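Local coordinates for protein BugD (Bordetella pertussis Tohama I, PDB 2F5X) that binds aspartic acid in its ligand pocket and probably serves as a periplasmic solute receptor of the tripartite tricarboxylate transporter family, at residues 104-108 and 255-259. Residues are numbered along the deposited sequence.
Sequences PIGLV and LVKSL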
loop_
_atom_site.group_PDB
_atom_site.type_symbol
_atom_site.label_atom_id
_atom_site.label_comp_id
_atom_site.label_asym_id
_atom_site.label_seq_id
_atom_site.Cartn_x
_atom_site.Cartn_y
_atom_site.Cartn_z
ATOM N N PRO A 104 -10.405 12.665 8.284
ATOM C CA PRO A 104 -10.532 11.592 7.285
ATOM C C PRO A 104 -11.570 11.963 6.224
ATOM O O PRO A 104 -12.588 12.593 6.558
ATOM C CB PRO A 104 -10.986 10.373 8.107
ATOM C CG PRO A 104 -11.564 10.934 9.367
ATOM C CD PRO A 104 -10.896 12.264 9.618
ATOM N N ILE A 105 -11.281 11.625 4.966
ATOM C CA ILE A 105 -12.228 11.844 3.871
ATOM C C ILE A 105 -12.965 10.549 3.536
ATOM O O ILE A 105 -14.193 10.521 3.500
ATOM C CB ILE A 105 -11.525 12.433 2.610
ATOM C CG1 ILE A 105 -10.733 13.706 2.939
ATOM C CG2 ILE A 105 -12.546 12.694 1.479
ATOM C CD1 ILE A 105 -11.518 14.791 3.713
ATOM N N GLY A 106 -12.221 9.479 3.267
ATOM C CA GLY A 106 -12.848 8.197 3.011
ATOM C C GLY A 106 -11.888 7.122 2.560
ATOM O O GLY A 106 -10.716 7.395 2.260
ATOM N N LEU A 107 -12.389 5.891 2.523
ATOM C CA LEU A 107 -11.651 4.777 1.939
ATOM C C LEU A 107 -11.683 4.871 0.409
ATOM O O LEU A 107 -12.514 5.579 -0.164
ATOM C CB LEU A 107 -12.196 3.435 2.439
ATOM C CG LEU A 107 -11.786 3.152 3.901
ATOM C CD1 LEU A 107 -12.724 2.158 4.576
ATOM C CD2 LEU A 107 -10.322 2.659 3.974
ATOM N N VAL A 108 -10.755 4.163 -0.234
ATOM C CA VAL A 108 -10.503 4.327 -1.666
ATOM C C VAL A 108 -10.509 2.962 -2.369
ATOM O O VAL A 108 -11.443 2.640 -3.117
ATOM C CB VAL A 108 -9.159 5.084 -1.893
ATOM C CG1 VAL A 108 -8.843 5.243 -3.374
ATOM C CG2 VAL A 108 -9.189 6.461 -1.198
ATOM N N LEU A 255 -14.594 17.437 -0.669
ATOM C CA LEU A 255 -13.651 16.352 -0.916
ATOM C C LEU A 255 -14.328 14.980 -0.858
ATOM O O LEU A 255 -14.029 14.122 -1.680
ATOM C CB LEU A 255 -12.451 16.433 0.034
ATOM C CG LEU A 255 -11.428 17.540 -0.288
ATOM C CD1 LEU A 255 -10.520 17.827 0.916
ATOM C CD2 LEU A 255 -10.581 17.208 -1.530
ATOM N N VAL A 256 -15.239 14.779 0.097
ATOM C CA VAL A 256 -15.985 13.514 0.186
ATOM C C VAL A 256 -16.812 13.276 -1.085
ATOM O O VAL A 256 -16.771 12.188 -1.672
ATOM C CB VAL A 256 -16.881 13.456 1.456
ATOM C CG1 VAL A 256 -17.785 12.250 1.428
ATOM C CG2 VAL A 256 -16.013 13.407 2.703
ATOM N N LYS A 257 -17.530 14.305 -1.526
ATOM C CA LYS A 257 -18.360 14.187 -2.722
ATOM C C LYS A 257 -17.522 13.868 -3.955
ATOM O O LYS A 257 -17.920 13.051 -4.792
ATOM C CB LYS A 257 -19.147 15.475 -2.953
ATOM C CG LYS A 257 -20.336 15.595 -2.035
ATOM C CD LYS A 257 -20.868 17.013 -2.030
ATOM C CE LYS A 257 -21.747 17.264 -3.222
ATOM N NZ LYS A 257 -22.426 18.584 -3.086
ATOM N N SER A 258 -16.358 14.507 -4.050
ATOM C CA SER A 258 -15.459 14.321 -5.185
ATOM C C SER A 258 -14.829 12.933 -5.161
ATOM O O SER A 258 -14.722 12.287 -6.197
ATOM C CB SER A 258 -14.376 15.400 -5.200
ATOM O OG SER A 258 -14.956 16.693 -5.256
ATOM N N LEU A 259 -14.428 12.478 -3.977
ATOM C CA LEU A 259 -13.905 11.124 -3.828
ATOM C C LEU A 259 -14.957 10.088 -4.228
ATOM O O LEU A 259 -14.662 9.158 -4.981
ATOM C CB LEU A 259 -13.401 10.869 -2.394
ATOM C CG LEU A 259 -12.939 9.433 -2.091
ATOM C CD1 LEU A 259 -11.746 9.002 -2.963
ATOM C CD2 LEU A 259 -12.620 9.257 -0.616
#
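An apolar helix-on-sheet contact packs residues 104-108 of strand 102-117, at a classic beta bulge in the mixed sheet of this periplasmic binding protein, on residues 255-259 of helix 249-263; over these short segments the axes approach to 7.9 Å and their N-to-C directions differ by 12°. In the bulge, Ile105 and Gly106 both face Met241 on strand 236-244. Beta-branched Ile105 suits a strand and points at the helix, its CG2 lying 4.0 Å from Leu255 CB, 3.7 Å from Val256 CG2 and 4.0 Å from Leu259 CD2. Four residues apart, about one turn, Leu255 and Leu259 both point toward the strand. Val256 sits sideways and partly exposed, where a short apolar side chain suffices. Gly106 lets Leu259 come close, since a CB there would crowd Leu259 CD2. The CA-to-CB bond of Leu107 points away, and its side chain packs on helix 286-306. Val108 CG2 meets Leu259 CD1 at 4.0 Å. No hydrogen bond crosses the interface; Leu107 O, buried without a polar partner, lies 3.7 Å from Leu259 CD2.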